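Local coordinates for NUDIX hydrolase (Nitrosomonas europaea, PDB 2B0V), which probably hydrolyses nucleoside di- and triphosphates, and perhaps thiamine diphosphate, as a magnesium-dependent Nudix enzyme of the NudJ subfamily, at residues Y21-E26 with L35-G40. Numbering follows the deposited sequence.
Sequences YLLVEE and LNQPAG
L35 packs its CD2 methyl on CD1 of L23, 3.7 Å away, the two leucines crossing at about a right angle; their branched apolar ends suit this buried place. CG of L35 is anti to the backbone N (chi1 -168°), and beyond it CD1 meets the aliphatic CG of E25, whose carboxylate pairs with R108. N36 makes the strand pairing with V24: V24 N donates almost straight to N36 O (2.8 Å), and N36 N returns a more bent bond to V24 O. The N36 side-chain amide can donate and accept at once: ND2 bonds E26 OE2 (3.1 Å), on the syn side but 28° out of the carboxylate plane, while OD1 accepts from R86. E26 OE2 also forms a salt bridge with R125, and an alanine here would probably leave both R125 and the N36 amide without their carboxylate partner. CB of Q37 points away from 21-26, yet the chain bends at chi2 (80°) and NE2 lies 3.9 Å from L23 CD2, the amide held by R86 and the V129 carbonyl. P38, needing no N-H where the pairing ends, sets CD 3.4 Å from L22 O and packs on T60 of helix 48-60. This β-hairpin leads through strand 39-41 into the Nudix box, which begins at G40.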
loop_
_atom_site.group_PDB
_atom_site.type_symbol
_atom_site.label_atom_id
_atom_site.label_comp_id
_atom_site.label_asym_id
_atom_site.label_seq_id
_atom_site.Cartn_x
_atom_site.Cartn_y
_atom_site.Cartn_z
ATOM N N TYR A 21 -3.191 8.952 7.824
ATOM C CA TYR A 21 -3.010 7.756 6.994
ATOM C C TYR A 21 -2.065 6.775 7.664
ATOM O O TYR A 21 -1.019 7.173 8.157
ATOM C CB TYR A 21 -2.435 8.129 5.630
ATOM C CG TYR A 21 -3.344 9.019 4.821
ATOM C CD1 TYR A 21 -4.231 8.465 3.906
ATOM C CD2 TYR A 21 -3.312 10.406 4.972
ATOM C CE1 TYR A 21 -5.084 9.279 3.145
ATOM C CE2 TYR A 21 -4.155 11.237 4.218
ATOM C CZ TYR A 21 -5.036 10.669 3.314
ATOM O OH TYR A 21 -5.865 11.489 2.576
ATOM N N LEU A 22 -2.430 5.481 7.650
ATOM C CA LEU A 22 -1.547 4.442 8.158
ATOM C C LEU A 22 -0.475 4.108 7.111
ATOM O O LEU A 22 -0.790 3.545 6.036
ATOM C CB LEU A 22 -2.345 3.152 8.479
ATOM C CG LEU A 22 -1.577 2.035 9.189
ATOM C CD1 LEU A 22 -0.951 2.473 10.526
ATOM C CD2 LEU A 22 -2.543 0.823 9.357
ATOM N N LEU A 23 0.786 4.416 7.454
ATOM C CA LEU A 23 1.920 4.225 6.566
ATOM C C LEU A 23 2.966 3.438 7.274
ATOM O O LEU A 23 2.934 3.306 8.515
ATOM C CB LEU A 23 2.517 5.577 6.143
ATOM C CG LEU A 23 1.598 6.538 5.362
ATOM C CD1 LEU A 23 2.294 7.921 5.103
ATOM C CD2 LEU A 23 1.047 5.905 4.036
ATOM N N VAL A 24 3.939 2.970 6.518
ATOM C CA VAL A 24 5.053 2.271 7.139
ATOM C C VAL A 24 6.349 3.011 6.875
ATOM O O VAL A 24 6.521 3.586 5.803
ATOM C CB VAL A 24 5.178 0.791 6.673
ATOM C CG1 VAL A 24 3.964 -0.033 7.125
ATOM C CG2 VAL A 24 5.392 0.705 5.170
ATOM N N GLU A 25 7.244 3.017 7.872
ATOM C CA GLU A 25 8.646 3.347 7.635
ATOM C C GLU A 25 9.369 2.023 7.459
ATOM O O GLU A 25 9.234 1.110 8.274
ATOM C CB GLU A 25 9.220 4.160 8.801
ATOM C CG GLU A 25 8.489 5.491 8.904
ATOM C CD GLU A 25 8.963 6.381 10.043
ATOM O OE1 GLU A 25 9.461 5.853 11.068
ATOM O OE2 GLU A 25 8.848 7.612 9.872
ATOM N N GLU A 26 10.094 1.906 6.353
ATOM C CA GLU A 26 10.665 0.624 5.944
ATOM C C GLU A 26 12.063 0.833 5.368
ATOM O O GLU A 26 12.419 1.934 4.938
ATOM C CB GLU A 26 9.764 -0.053 4.897
ATOM C CG GLU A 26 9.671 0.753 3.580
ATOM C CD GLU A 26 8.587 0.212 2.661
ATOM O OE1 GLU A 26 7.718 -0.566 3.155
ATOM O OE2 GLU A 26 8.614 0.584 1.464
ATOM N N LEU A 35 9.390 6.054 3.619
ATOM C CA LEU A 35 7.951 6.038 3.952
ATOM C C LEU A 35 7.130 5.486 2.769
ATOM O O LEU A 35 7.375 5.822 1.601
ATOM C CB LEU A 35 7.514 7.478 4.223
ATOM C CG LEU A 35 6.148 7.670 4.861
ATOM C CD1 LEU A 35 6.169 7.114 6.295
ATOM C CD2 LEU A 35 5.782 9.182 4.823
ATOM N N ASN A 36 6.117 4.681 3.076
ATOM C CA ASN A 36 5.334 4.055 2.006
ATOM C C ASN A 36 3.958 3.655 2.534
ATOM O O ASN A 36 3.756 3.529 3.744
ATOM C CB ASN A 36 6.076 2.800 1.490
ATOM C CG ASN A 36 5.603 2.313 0.102
ATOM O OD1 ASN A 36 4.805 2.942 -0.575
ATOM N ND2 ASN A 36 6.169 1.181 -0.328
ATOM N N GLN A 37 2.986 3.461 1.651
ATOM C CA GLN A 37 1.784 2.718 2.062
ATOM C C GLN A 37 2.177 1.268 2.408
ATOM O O GLN A 37 3.194 0.780 1.894
ATOM C CB GLN A 37 0.784 2.659 0.903
ATOM C CG GLN A 37 -0.059 3.894 0.706
ATOM C CD GLN A 37 0.733 4.985 -0.047
ATOM O OE1 GLN A 37 1.648 4.692 -0.849
ATOM N NE2 GLN A 37 0.335 6.229 0.167
ATOM N N PRO A 38 1.352 0.568 3.214
ATOM C CA PRO A 38 1.461 -0.886 3.296
ATOM C C PRO A 38 1.291 -1.427 1.873
ATOM O O PRO A 38 0.327 -1.063 1.189
ATOM C CB PRO A 38 0.221 -1.270 4.131
ATOM C CG PRO A 38 0.021 -0.110 4.996
ATOM C CD PRO A 38 0.227 1.072 4.012
ATOM N N ALA A 39 2.247 -2.209 1.382
ATOM C CA ALA A 39 2.281 -2.504 -0.073
ATOM C C ALA A 39 3.184 -3.673 -0.287
ATOM O O ALA A 39 3.967 -3.991 0.577
ATOM C CB ALA A 39 2.854 -1.312 -0.882
ATOM N N GLY A 40 3.068 -4.316 -1.429
ATOM C CA GLY A 40 3.996 -5.394 -1.783
ATOM C C GLY A 40 3.604 -6.094 -3.061
ATOM O O GLY A 40 2.631 -5.718 -3.712
#